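Local structure of L-tyrosine isonitrile synthase (Pseudomonas aeruginosa, 3E59) at residues Ala69-Asn73 with Pro74-Leu78; Ser184-Glu187 with Thr188-Ser192; Tyr199-Ile202 with Thr203-Leu206; Phe205-Glu208 with Asp209-Pro213; Gly232-Gln235 with Arg236-Trp240. The protein makes the isonitrile group on L-tyrosine during paerucumarin biosynthesis, taking the isonitrile carbon from C2 of ribulose 5-phosphate. All coordinates share one frame; numbering follows the deposited sequence.

Contact 1 (Ala69-Asn73 with Pro74-Leu78); sequences AKSPN and PGKVL
The carboxamide of N73 meets P74-L78 with one face and its oxygen. Over that face passes the side chain of K76, crossing the asparagine at about a right angle, with CG of K76 3.7 Å from ND2 of N73. On the same side, the amide of G75 rises above the plane of the N73 side-chain carbonyl and donates to it (G75 N to N73 OD1, 2.9 Å). With CG anti to the backbone N (chi1 -172°), the amide group folds back over the chain that follows. ND2 points to the end of helix 193-210, where E208 O and L211 O accept from it, so both ends of the group are held and its rotation is probably fixed. The backbone closes beneath: K76 N donates to N73 O at 3.0 Å, a fairly straight bond. Earlier in the segment S71 OG accepts from N73 N (3.1 Å) and lies 3.3 Å from CE of K76; OG and NZ of these two residues both reach the carboxylate of D209, and NZ also meets H282. The K70 and V77 side chains run antiparallel past one another, CG of K70 lying 3.6 Å from CG1 of V77. An ST turn at S71 thus runs into an Asx turn at N73 overlaid on a type I beta turn, N73-K76, in the loop between strand 60-64 and helix 84-103.

Contact 2 (Ser184-Glu187 with Thr188-Ser192); sequences SIRE and TLLAS
T188 turns its hydroxyl back on S184, and OG1 donates to S184 O at 2.9 Å. The backbone N of T188 donates to the same oxygen at 3.1 Å, and the two donors arrive from opposite faces of the carbonyl plane, so one acceptor is gripped twice by one residue. The chi1 of -51° makes this possible, swinging OG1 anti to its own carbonyl carbon and back along the helix. One residue on, I185 and L189 repeat the i to i+4 spacing and run alongside each other, with CG2 of I185 3.9 Å from CD1 of L189. On the exposed flank L190 lays CD1 over one face of the R186 guanidinium, 3.8 Å above its plane and toward the rim. The extended arginine chain carries that group outward, and its NH1 is held by the hydroxyl of Y231. A type I turn, L189-S192, carries the chain on, and S192 is the N-cap of helix 193-210, its OG accepting from G195 N. Helix 182-189 rests I185, T188 and L189 on W238 of helix 219-247, while L189 touches Y199 and L190 touches L196 of helix 193-210.

Contact 3 (Tyr199-Ile202 with Thr203-Leu206); sequences YRAI and TRFL
Successive turns of the alpha-helix 193-210 meet here, Y199 with T203 and I202 with both F205 and L206, in i to i+3 and i to i+4 spacing along a helix that packs against helix 219-247. T203 adds a side-chain bond to the regular pattern: OG1 donates to Y199 O at 2.7 Å, from above the carbonyl plane, while T203 N reaches the same oxygen at 3.0 Å from the opposite face. A buried hydroxyl is satisfied in this way without leaving its own helix. The same OG1 sits 3.8 Å above the plane of the Y199 ring, over its centre. That ring stacks with Y231 and its hydroxyl is hydrogen-bonded to K227 O, so the threonine and helix 219-247 both help to place it. On another flank I202 spreads two branches. Its CD1 approaches CE2 of F205 at 3.9 Å, and its CG2, anti to the backbone N, faces CD1 of L206 at 4.1 Å. F205 in turn meets H282, their planes about 30° apart, and its ring lies across the helix backbone, with A201 O 3.4 Å above one face of it and offset toward the rim.

Contact 4 (Phe205-Glu208 with Asp209-Pro213); sequences FLYE and DGLTP
Y207 and L211 are brought together by a regular torsion and an unusual one: CG of Y207 stands anti to its backbone N (chi1 169°), whereas L211 has chi1 at -107°, away from the staggered positions. The tyrosine ring leans toward the C-terminal end of the helix, and the leucine side chain turns back to meet it. CD1 of L211 comes 3.5 Å from CE2 of Y207, an apolar contact, and also lies 3.8 Å from OH of Y207. K219, L222 and Q223 of helix 219-247 also touch this tyrosine, so the leucine adds to a packing already shared by two helices. On a different side of the helix the D209 carboxylate turns back along its own chain, with CG anti to the carbonyl carbon, and is held by S71 and K76 of the loop 69-78. The main chain loses its regularity in steps. D209 N bonds F205 O at 2.8 Å, and G210 N bonds L206 O at 3.2 Å. G210 N also makes a weak bond to Y207 O at 3.0 Å. L211 N then makes two weak bonds, to Y207 O (3.0 Å) and to E208 O (3.3 Å). The helix 193-210 ends at G210, and the chain leaves through an inverse gamma turn centred on L211, closed by a weak bond from T212 N to G210 O.

Contact 5 (Gly232-Gln235 with Arg236-Trp240); sequences GVIQ and RSWAW
I234 and W238 form the tight part of this contact. Their side chains leave the helix together, and CG2 of I234 sits over the face of the indole, 3.5 Å from the centroid of its six-membered ring and only 16° off the normal. This CH-pi contact brings CG2 of I234 to 3.4 Å from CE2 of W238. The methyl is placed there because CG2 stands anti to the backbone N, while I185, T188 and L189 of helix 182-189 also pack against the tryptophan. Nearby, V233 O takes two bonds from S237, one from N at 2.8 Å and one from OG at 2.9 Å, the hydroxyl standing above the carbonyl plane. Between Q235 and R236 the fit is looser: OE1 of Q235, at the edge of the guanidinium, comes no nearer to NE of R236 than 3.7 Å, with the amide and guanidinium planes 29° apart; the pair is not hydrogen-bonded, and NE is buried without a partner. Their other ends are held elsewhere, NE2 of Q235 by E180 O and NH1 of R236 by V118 O. A bound phosphate ion, probably from the crystallisation liquor, lies about 4 Å from the S237 side chain. The backbone bonds and the I234-W238 and V233-S237 pairs are the i to i+4 contacts of the long alpha-helix 219-247, which packs against helices 116-119, 167-178, 182-189 and 193-210.

How the contacts relate
From the N terminus, contact 1 comes first and folds the loop between strand 60-64 and helix 84-103. Far along the chain, contact 2 leads from helix 182-189 into helix 193-210, which carries contact 3 and then contact 4. Contact 5 follows on helix 219-247. None nests within or crosses another; contacts 3 and 4 overlap at F205 and L206 and the others follow in series. In space the order changes: contact 4 returns to contact 1, their centres 9 Å apart, while contact 5 packs against contacts 2 and 3, which also touch each other, and meets contact 4 through the shared L206. The C-terminal end of helix 193-210 is thereby tied to the loop after strand 60-64 of the parallel sheet.

Contact 1 (Ala69-Asn73 with Pro74-Leu78)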
loop_
_atom_site.group_PDB
_atom_site.type_symbol
_atom_site.label_atom_id
_atom_site.label_comp_id
_atom_site.label_asym_id
_atom_site.label_seq_id
_atom_site.Cartn_x
_atom_site.Cartn_y
_atom_site.Cartn_z
ATOM N N ALA A 69 5.187 -7.278 -2.616
ATOM C CA ALA A 69 5.815 -8.548 -2.290
ATOM C C ALA A 69 6.024 -8.475 -0.811
ATOM O O ALA A 69 6.022 -7.384 -0.240
ATOM C CB ALA A 69 7.170 -8.707 -2.991
ATOM N N LYS A 70 6.198 -9.633 -0.184
ATOM C CA LYS A 70 6.524 -9.680 1.233
ATOM C C LYS A 70 7.911 -9.061 1.481
ATOM O O LYS A 70 8.795 -9.122 0.614
ATOM C CB LYS A 70 6.474 -11.131 1.716
ATOM C CG LYS A 70 5.582 -11.383 2.938
ATOM C CD LYS A 70 4.112 -11.314 2.630
ATOM C CE LYS A 70 3.288 -12.013 3.706
ATOM N NZ LYS A 70 2.363 -11.128 4.464
ATOM N N SER A 71 8.096 -8.441 2.648
ATOM C CA SER A 71 9.439 -8.037 3.089
ATOM C C SER A 71 10.422 -9.214 2.967
ATOM O O SER A 71 10.060 -10.356 3.288
ATOM C CB SER A 71 9.386 -7.542 4.535
ATOM O OG SER A 71 10.657 -7.615 5.167
ATOM N N PRO A 72 11.672 -8.943 2.515
ATOM C CA PRO A 72 12.647 -10.034 2.366
ATOM C C PRO A 72 13.208 -10.506 3.700
ATOM O O PRO A 72 13.946 -11.482 3.744
ATOM C CB PRO A 72 13.755 -9.399 1.523
ATOM C CG PRO A 72 13.686 -7.928 1.871
ATOM C CD PRO A 72 12.236 -7.634 2.121
ATOM N N ASN A 73 12.864 -9.805 4.774
ATOM C CA ASN A 73 13.346 -10.123 6.109
ATOM C C ASN A 73 12.485 -11.225 6.735
ATOM O O ASN A 73 11.314 -10.985 7.053
ATOM C CB ASN A 73 13.325 -8.852 6.979
ATOM C CG ASN A 73 13.985 -9.044 8.341
ATOM O OD1 ASN A 73 14.222 -10.174 8.786
ATOM N ND2 ASN A 73 14.292 -7.929 9.011
ATOM N N PRO A 74 13.072 -12.428 6.950
ATOM C CA PRO A 74 12.308 -13.542 7.532
ATOM C C PRO A 74 11.881 -13.285 8.978
ATOM O O PRO A 74 11.050 -14.014 9.515
ATOM C CB PRO A 74 13.287 -14.731 7.474
ATOM C CG PRO A 74 14.447 -14.280 6.622
ATOM C CD PRO A 74 14.478 -12.793 6.688
ATOM N N GLY A 75 12.453 -12.266 9.606
ATOM C CA GLY A 75 12.085 -11.921 10.971
ATOM C C GLY A 75 10.849 -11.049 11.060
ATOM O O GLY A 75 10.336 -10.830 12.158
ATOM N N LYS A 76 10.384 -10.543 9.914
ATOM C CA LYS A 76 9.239 -9.607 9.855
ATOM C C LYS A 76 7.941 -10.265 9.359
ATOM O O LYS A 76 6.846 -9.844 9.723
ATOM C CB LYS A 76 9.551 -8.392 8.962
ATOM C CG LYS A 76 10.681 -7.476 9.442
ATOM C CD LYS A 76 10.416 -5.976 9.139
ATOM C CE LYS A 76 9.876 -5.730 7.742
ATOM N NZ LYS A 76 9.828 -4.280 7.372
ATOM N N VAL A 77 8.086 -11.295 8.530
ATOM C CA VAL A 77 6.966 -11.974 7.889
ATOM C C VAL A 77 7.061 -13.481 8.114
ATOM O O VAL A 77 8.138 -13.990 8.454
ATOM C CB VAL A 77 6.907 -11.657 6.365
ATOM C CG1 VAL A 77 6.602 -10.191 6.136
ATOM C CG2 VAL A 77 8.202 -12.065 5.661
ATOM N N LEU A 78 5.941 -14.192 7.935
ATOM C CA LEU A 78 5.924 -15.661 8.105
ATOM C C LEU A 78 6.592 -16.400 6.946
ATOM O O LEU A 78 7.310 -17.372 7.161
ATOM C CB LEU A 78 4.499 -16.187 8.293
ATOM C CG LEU A 78 3.750 -15.842 9.581
ATOM C CD1 LEU A 78 2.269 -15.966 9.333
ATOM C CD2 LEU A 78 4.177 -16.740 10.726
#

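Contact 2 (Ser184-Glu187 with Thr188-Ser192)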
loop_
_atom_site.group_PDB
_atom_site.type_symbol
_atom_site.label_atom_id
_atom_site.label_comp_id
_atom_site.label_asym_id
_atom_site.label_seq_id
_atom_site.Cartn_x
_atom_site.Cartn_y
_atom_site.Cartn_z
ATOM N N SER A 184 15.841 16.160 -7.606
ATOM C CA SER A 184 14.507 16.744 -7.482
ATOM C C SER A 184 13.595 15.984 -6.492
ATOM O O SER A 184 12.742 16.589 -5.853
ATOM C CB SER A 184 13.850 16.892 -8.858
ATOM O OG SER A 184 12.497 16.482 -8.789
ATOM N N ILE A 185 13.752 14.670 -6.379
ATOM C CA ILE A 185 12.991 13.908 -5.363
ATOM C C ILE A 185 13.337 14.456 -3.981
ATOM O O ILE A 185 12.456 14.744 -3.171
ATOM C CB ILE A 185 13.284 12.386 -5.423
ATOM C CG1 ILE A 185 12.837 11.807 -6.776
ATOM C CG2 ILE A 185 12.627 11.637 -4.237
ATOM C CD1 ILE A 185 11.328 11.823 -7.015
ATOM N N ARG A 186 14.633 14.628 -3.743
ATOM C CA ARG A 186 15.135 15.174 -2.493
ATOM C C ARG A 186 14.600 16.580 -2.194
ATOM O O ARG A 186 14.186 16.851 -1.074
ATOM C CB ARG A 186 16.666 15.170 -2.498
ATOM C CG ARG A 186 17.279 15.804 -1.249
ATOM C CD ARG A 186 18.770 15.547 -1.166
ATOM N NE ARG A 186 19.411 16.593 -0.370
ATOM C CZ ARG A 186 19.441 16.598 0.955
ATOM N NH1 ARG A 186 18.881 15.603 1.639
ATOM N NH2 ARG A 186 20.031 17.592 1.588
ATOM N N GLU A 187 14.622 17.472 -3.186
ATOM C CA GLU A 187 14.131 18.851 -3.008
ATOM C C GLU A 187 12.655 18.879 -2.581
ATOM O O GLU A 187 12.274 19.639 -1.678
ATOM C CB GLU A 187 14.382 19.703 -4.272
ATOM C CG GLU A 187 13.803 21.129 -4.203
ATOM C CD GLU A 187 14.398 22.092 -5.239
ATOM O OE1 GLU A 187 14.997 21.631 -6.249
ATOM O OE2 GLU A 187 14.261 23.326 -5.037
ATOM N N THR A 188 11.845 18.040 -3.227
ATOM C CA THR A 188 10.431 17.853 -2.882
ATOM C C THR A 188 10.222 17.326 -1.446
ATOM O O THR A 188 9.412 17.870 -0.699
ATOM C CB THR A 188 9.723 16.910 -3.905
ATOM O OG1 THR A 188 9.983 17.370 -5.239
ATOM C CG2 THR A 188 8.212 16.861 -3.684
ATOM N N LEU A 189 10.949 16.280 -1.062
ATOM C CA LEU A 189 10.837 15.725 0.312
ATOM C C LEU A 189 11.161 16.782 1.364
ATOM O O LEU A 189 10.471 16.887 2.374
ATOM C CB LEU A 189 11.718 14.463 0.504
ATOM C CG LEU A 189 11.386 13.251 -0.386
ATOM C CD1 LEU A 189 12.474 12.142 -0.340
ATOM C CD2 LEU A 189 10.000 12.689 -0.062
ATOM N N LEU A 190 12.191 17.584 1.104
ATOM C CA LEU A 190 12.626 18.633 2.038
ATOM C C LEU A 190 11.712 19.874 2.078
ATOM O O LEU A 190 11.905 20.760 2.918
ATOM C CB LEU A 190 14.070 19.074 1.750
ATOM C CG LEU A 190 15.298 18.154 1.849
ATOM C CD1 LEU A 190 16.384 18.852 2.654
ATOM C CD2 LEU A 190 15.026 16.773 2.432
ATOM N N ALA A 191 10.726 19.929 1.181
ATOM C CA ALA A 191 9.849 21.095 1.057
ATOM C C ALA A 191 8.694 21.107 2.035
ATOM O O ALA A 191 8.045 22.140 2.208
ATOM C CB ALA A 191 9.329 21.241 -0.388
ATOM N N SER A 192 8.424 19.973 2.682
ATOM C CA SER A 192 7.306 19.918 3.632
ATOM C C SER A 192 7.527 18.966 4.811
ATOM O O SER A 192 8.341 18.034 4.740
ATOM C CB SER A 192 6.000 19.566 2.908
ATOM O OG SER A 192 6.007 18.211 2.488
#

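Contact 3 (Tyr199-Ile202 with Thr203-Leu206)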
loop_
_atom_site.group_PDB
_atom_site.type_symbol
_atom_site.label_atom_id
_atom_site.label_comp_id
_atom_site.label_asym_id
_atom_site.label_seq_id
_atom_site.Cartn_x
_atom_site.Cartn_y
_atom_site.Cartn_z
ATOM N N TYR A 199 9.951 10.365 3.976
ATOM C CA TYR A 199 11.345 9.962 3.886
ATOM C C TYR A 199 11.782 9.116 5.120
ATOM O O TYR A 199 12.402 8.061 4.965
ATOM C CB TYR A 199 12.262 11.190 3.665
ATOM C CG TYR A 199 13.721 10.810 3.537
ATOM C CD1 TYR A 199 14.627 11.095 4.559
ATOM C CD2 TYR A 199 14.189 10.112 2.412
ATOM C CE1 TYR A 199 15.953 10.720 4.457
ATOM C CE2 TYR A 199 15.521 9.732 2.307
ATOM C CZ TYR A 199 16.390 10.035 3.328
ATOM O OH TYR A 199 17.715 9.671 3.233
ATOM N N ARG A 200 11.441 9.571 6.324
ATOM C CA ARG A 200 11.784 8.841 7.564
ATOM C C ARG A 200 11.144 7.458 7.634
ATOM O O ARG A 200 11.779 6.496 8.083
ATOM C CB ARG A 200 11.494 9.676 8.841
ATOM C CG ARG A 200 11.762 8.925 10.188
ATOM C CD ARG A 200 12.303 9.813 11.318
ATOM N NE ARG A 200 11.278 10.193 12.296
ATOM C CZ ARG A 200 11.324 9.957 13.615
ATOM N NH1 ARG A 200 12.346 9.320 14.175
ATOM N NH2 ARG A 200 10.325 10.373 14.385
ATOM N N ALA A 201 9.900 7.357 7.174
ATOM C CA ALA A 201 9.166 6.098 7.216
ATOM C C ALA A 201 9.715 5.066 6.232
ATOM O O ALA A 201 9.925 3.888 6.583
ATOM C CB ALA A 201 7.707 6.345 6.950
ATOM N N ILE A 202 9.953 5.511 5.002
ATOM C CA ILE A 202 10.536 4.654 3.978
ATOM C C ILE A 202 11.940 4.187 4.375
ATOM O O ILE A 202 12.302 3.044 4.120
ATOM C CB ILE A 202 10.561 5.336 2.586
ATOM C CG1 ILE A 202 9.137 5.762 2.148
ATOM C CG2 ILE A 202 11.238 4.425 1.546
ATOM C CD1 ILE A 202 8.026 4.642 2.211
ATOM N N THR A 203 12.724 5.070 4.986
ATOM C CA THR A 203 14.038 4.691 5.528
ATOM C C THR A 203 13.859 3.568 6.557
ATOM O O THR A 203 14.576 2.567 6.529
ATOM C CB THR A 203 14.757 5.893 6.165
ATOM O OG1 THR A 203 14.893 6.941 5.194
ATOM C CG2 THR A 203 16.154 5.500 6.673
ATOM N N ARG A 204 12.871 3.719 7.433
ATOM C CA ARG A 204 12.631 2.716 8.465
ATOM C C ARG A 204 12.271 1.336 7.910
ATOM O O ARG A 204 12.752 0.332 8.441
ATOM C CB ARG A 204 11.602 3.196 9.497
ATOM C CG ARG A 204 11.500 2.275 10.724
ATOM C CD ARG A 204 10.498 2.772 11.754
ATOM N NE ARG A 204 9.122 2.735 11.251
ATOM C CZ ARG A 204 8.448 3.806 10.826
ATOM N NH1 ARG A 204 9.031 5.004 10.840
ATOM N NH2 ARG A 204 7.198 3.682 10.383
ATOM N N PHE A 205 11.443 1.280 6.852
ATOM C CA PHE A 205 11.087 0.002 6.214
ATOM C C PHE A 205 12.334 -0.672 5.654
ATOM O O PHE A 205 12.539 -1.866 5.833
ATOM C CB PHE A 205 10.117 0.167 5.029
ATOM C CG PHE A 205 8.791 0.804 5.364
ATOM C CD1 PHE A 205 8.319 0.878 6.664
ATOM C CD2 PHE A 205 7.990 1.298 4.334
ATOM C CE1 PHE A 205 7.087 1.461 6.938
ATOM C CE2 PHE A 205 6.742 1.885 4.602
ATOM C CZ PHE A 205 6.297 1.964 5.898
ATOM N N LEU A 206 13.142 0.098 4.935
ATOM C CA LEU A 206 14.376 -0.416 4.345
ATOM C C LEU A 206 15.374 -0.863 5.410
ATOM O O LEU A 206 15.973 -1.931 5.295
ATOM C CB LEU A 206 15.007 0.631 3.416
ATOM C CG LEU A 206 14.112 1.014 2.231
ATOM C CD1 LEU A 206 14.683 2.201 1.499
ATOM C CD2 LEU A 206 13.909 -0.162 1.263
#

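Contact 4 (Phe205-Glu208 with Asp209-Pro213)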
loop_
_atom_site.group_PDB
_atom_site.type_symbol
_atom_site.label_atom_id
_atom_site.label_comp_id
_atom_site.label_asym_id
_atom_site.label_seq_id
_atom_site.Cartn_x
_atom_site.Cartn_y
_atom_site.Cartn_z
ATOM N N PHE A 205 11.443 1.280 6.852
ATOM C CA PHE A 205 11.087 0.002 6.214
ATOM C C PHE A 205 12.334 -0.672 5.654
ATOM O O PHE A 205 12.539 -1.866 5.833
ATOM C CB PHE A 205 10.117 0.167 5.029
ATOM C CG PHE A 205 8.791 0.804 5.364
ATOM C CD1 PHE A 205 8.319 0.878 6.664
ATOM C CD2 PHE A 205 7.990 1.298 4.334
ATOM C CE1 PHE A 205 7.087 1.461 6.938
ATOM C CE2 PHE A 205 6.742 1.885 4.602
ATOM C CZ PHE A 205 6.297 1.964 5.898
ATOM N N LEU A 206 13.142 0.098 4.935
ATOM C CA LEU A 206 14.376 -0.416 4.345
ATOM C C LEU A 206 15.374 -0.863 5.410
ATOM O O LEU A 206 15.973 -1.931 5.295
ATOM C CB LEU A 206 15.007 0.631 3.416
ATOM C CG LEU A 206 14.112 1.014 2.231
ATOM C CD1 LEU A 206 14.683 2.201 1.499
ATOM C CD2 LEU A 206 13.909 -0.162 1.263
ATOM N N TYR A 207 15.540 -0.053 6.448
ATOM C CA TYR A 207 16.430 -0.417 7.549
ATOM C C TYR A 207 15.965 -1.704 8.248
ATOM O O TYR A 207 16.752 -2.630 8.467
ATOM C CB TYR A 207 16.550 0.751 8.537
ATOM C CG TYR A 207 17.234 0.393 9.833
ATOM C CD1 TYR A 207 18.628 0.338 9.903
ATOM C CD2 TYR A 207 16.498 0.134 10.992
ATOM C CE1 TYR A 207 19.273 0.024 11.083
ATOM C CE2 TYR A 207 17.143 -0.196 12.196
ATOM C CZ TYR A 207 18.533 -0.244 12.221
ATOM O OH TYR A 207 19.221 -0.566 13.367
ATOM N N GLU A 208 14.681 -1.764 8.577
ATOM C CA GLU A 208 14.103 -2.935 9.229
ATOM C C GLU A 208 14.114 -4.188 8.348
ATOM O O GLU A 208 14.307 -5.295 8.849
ATOM C CB GLU A 208 12.718 -2.611 9.786
ATOM C CG GLU A 208 12.823 -1.699 11.022
ATOM C CD GLU A 208 11.493 -1.307 11.647
ATOM O OE1 GLU A 208 10.418 -1.748 11.196
ATOM O OE2 GLU A 208 11.526 -0.528 12.613
ATOM N N ASP A 209 13.952 -4.007 7.039
ATOM C CA ASP A 209 14.143 -5.097 6.075
ATOM C C ASP A 209 15.546 -5.710 6.150
ATOM O O ASP A 209 15.705 -6.908 5.925
ATOM C CB ASP A 209 13.930 -4.592 4.648
ATOM C CG ASP A 209 12.469 -4.630 4.212
ATOM O OD1 ASP A 209 11.596 -5.112 4.977
ATOM O OD2 ASP A 209 12.214 -4.179 3.074
ATOM N N GLY A 210 16.555 -4.875 6.430
ATOM C CA GLY A 210 17.950 -5.319 6.497
ATOM C C GLY A 210 18.361 -5.860 7.857
ATOM O O GLY A 210 19.366 -6.560 7.975
ATOM N N LEU A 211 17.584 -5.527 8.885
ATOM C CA LEU A 211 17.833 -5.984 10.246
ATOM C C LEU A 211 17.331 -7.400 10.439
ATOM O O LEU A 211 16.443 -7.635 11.255
ATOM C CB LEU A 211 17.115 -5.089 11.256
ATOM C CG LEU A 211 17.894 -4.111 12.130
ATOM C CD1 LEU A 211 16.937 -3.583 13.195
ATOM C CD2 LEU A 211 19.127 -4.745 12.778
ATOM N N THR A 212 17.888 -8.334 9.677
ATOM C CA THR A 212 17.538 -9.744 9.795
ATOM C C THR A 212 18.002 -10.246 11.169
ATOM O O THR A 212 19.086 -9.883 11.606
ATOM C CB THR A 212 18.167 -10.568 8.644
ATOM O OG1 THR A 212 19.590 -10.401 8.645
ATOM C CG2 THR A 212 17.630 -10.096 7.294
ATOM N N PRO A 213 17.173 -11.052 11.873
ATOM C CA PRO A 213 17.562 -11.552 13.214
ATOM C C PRO A 213 18.987 -12.127 13.264
ATOM O O PRO A 213 19.636 -12.091 14.313
ATOM C CB PRO A 213 16.528 -12.655 13.507
ATOM C CG PRO A 213 15.733 -12.843 12.228
ATOM C CD PRO A 213 15.840 -11.545 11.477
#

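Contact 5 (Gly232-Gln235 with Arg236-Trp240)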
loop_
_atom_site.group_PDB
_atom_site.type_symbol
_atom_site.label_atom_id
_atom_site.label_comp_id
_atom_site.label_asym_id
_atom_site.label_seq_id
_atom_site.Cartn_x
_atom_site.Cartn_y
_atom_site.Cartn_z
ATOM N N GLY A 232 15.534 6.490 -3.815
ATOM C CA GLY A 232 15.219 5.685 -5.003
ATOM C C GLY A 232 13.827 5.073 -4.963
ATOM O O GLY A 232 13.087 5.118 -5.950
ATOM N N VAL A 233 13.468 4.503 -3.820
ATOM C CA VAL A 233 12.138 3.903 -3.623
ATOM C C VAL A 233 11.005 4.917 -3.810
ATOM O O VAL A 233 10.027 4.644 -4.513
ATOM C CB VAL A 233 12.038 3.199 -2.234
ATOM C CG1 VAL A 233 10.619 2.686 -1.952
ATOM C CG2 VAL A 233 13.021 2.059 -2.157
ATOM N N ILE A 234 11.144 6.087 -3.189
ATOM C CA ILE A 234 10.211 7.199 -3.377
ATOM C C ILE A 234 10.149 7.595 -4.857
ATOM O O ILE A 234 9.055 7.798 -5.407
ATOM C CB ILE A 234 10.625 8.430 -2.513
ATOM C CG1 ILE A 234 10.675 8.086 -1.013
ATOM C CG2 ILE A 234 9.730 9.615 -2.762
ATOM C CD1 ILE A 234 9.399 7.518 -0.474
ATOM N N GLN A 235 11.319 7.696 -5.502
ATOM C CA GLN A 235 11.388 8.045 -6.933
ATOM C C GLN A 235 10.542 7.075 -7.760
ATOM O O GLN A 235 9.727 7.504 -8.570
ATOM C CB GLN A 235 12.839 8.046 -7.450
ATOM C CG GLN A 235 12.976 8.447 -8.921
ATOM C CD GLN A 235 14.298 8.023 -9.518
ATOM O OE1 GLN A 235 14.745 6.890 -9.326
ATOM N NE2 GLN A 235 14.934 8.932 -10.260
ATOM N N ARG A 236 10.737 5.775 -7.545
ATOM C CA ARG A 236 9.945 4.742 -8.224
ATOM C C ARG A 236 8.458 4.791 -7.889
ATOM O O ARG A 236 7.617 4.699 -8.793
ATOM C CB ARG A 236 10.485 3.336 -7.936
ATOM C CG ARG A 236 11.929 3.108 -8.345
ATOM C CD ARG A 236 12.175 3.346 -9.834
ATOM N NE ARG A 236 13.610 3.414 -10.088
ATOM C CZ ARG A 236 14.399 2.356 -10.243
ATOM N NH1 ARG A 236 13.902 1.120 -10.197
ATOM N NH2 ARG A 236 15.696 2.543 -10.444
ATOM N N SER A 237 8.129 4.919 -6.603
ATOM C CA SER A 237 6.724 5.001 -6.178
ATOM C C SER A 237 6.037 6.197 -6.796
ATOM O O SER A 237 4.889 6.097 -7.226
ATOM C CB SER A 237 6.596 5.096 -4.654
ATOM O OG SER A 237 7.247 4.009 -4.032
ATOM N N TRP A 238 6.734 7.338 -6.826
ATOM C CA TRP A 238 6.164 8.540 -7.420
ATOM C C TRP A 238 6.054 8.444 -8.946
ATOM O O TRP A 238 5.064 8.899 -9.520
ATOM C CB TRP A 238 6.920 9.804 -7.001
ATOM C CG TRP A 238 6.738 10.237 -5.547
ATOM C CD1 TRP A 238 5.906 9.676 -4.592
ATOM C CD2 TRP A 238 7.385 11.345 -4.907
ATOM N NE1 TRP A 238 6.021 10.363 -3.404
ATOM C CE2 TRP A 238 6.913 11.396 -3.570
ATOM C CE3 TRP A 238 8.320 12.310 -5.334
ATOM C CZ2 TRP A 238 7.356 12.375 -2.650
ATOM C CZ3 TRP A 238 8.761 13.282 -4.412
ATOM C CH2 TRP A 238 8.274 13.298 -3.089
ATOM N N ALA A 239 7.075 7.885 -9.599
ATOM C CA ALA A 239 7.005 7.587 -11.044
ATOM C C ALA A 239 5.802 6.682 -11.362
ATOM O O ALA A 239 5.016 6.985 -12.254
ATOM C CB ALA A 239 8.308 6.937 -11.533
ATOM N N TRP A 240 5.664 5.579 -10.622
ATOM C CA TRP A 240 4.511 4.666 -10.768
ATOM C C TRP A 240 3.188 5.409 -10.587
ATOM O O TRP A 240 2.259 5.243 -11.380
ATOM C CB TRP A 240 4.626 3.514 -9.755
ATOM C CG TRP A 240 3.579 2.387 -9.822
ATOM C CD1 TRP A 240 2.934 1.816 -8.752
ATOM C CD2 TRP A 240 3.100 1.684 -10.989
ATOM N NE1 TRP A 240 2.090 0.808 -9.174
ATOM C CE2 TRP A 240 2.172 0.704 -10.538
ATOM C CE3 TRP A 240 3.369 1.777 -12.359
ATOM C CZ2 TRP A 240 1.505 -0.169 -11.416
ATOM C CZ3 TRP A 240 2.683 0.909 -13.240
ATOM C CH2 TRP A 240 1.771 -0.049 -12.757
#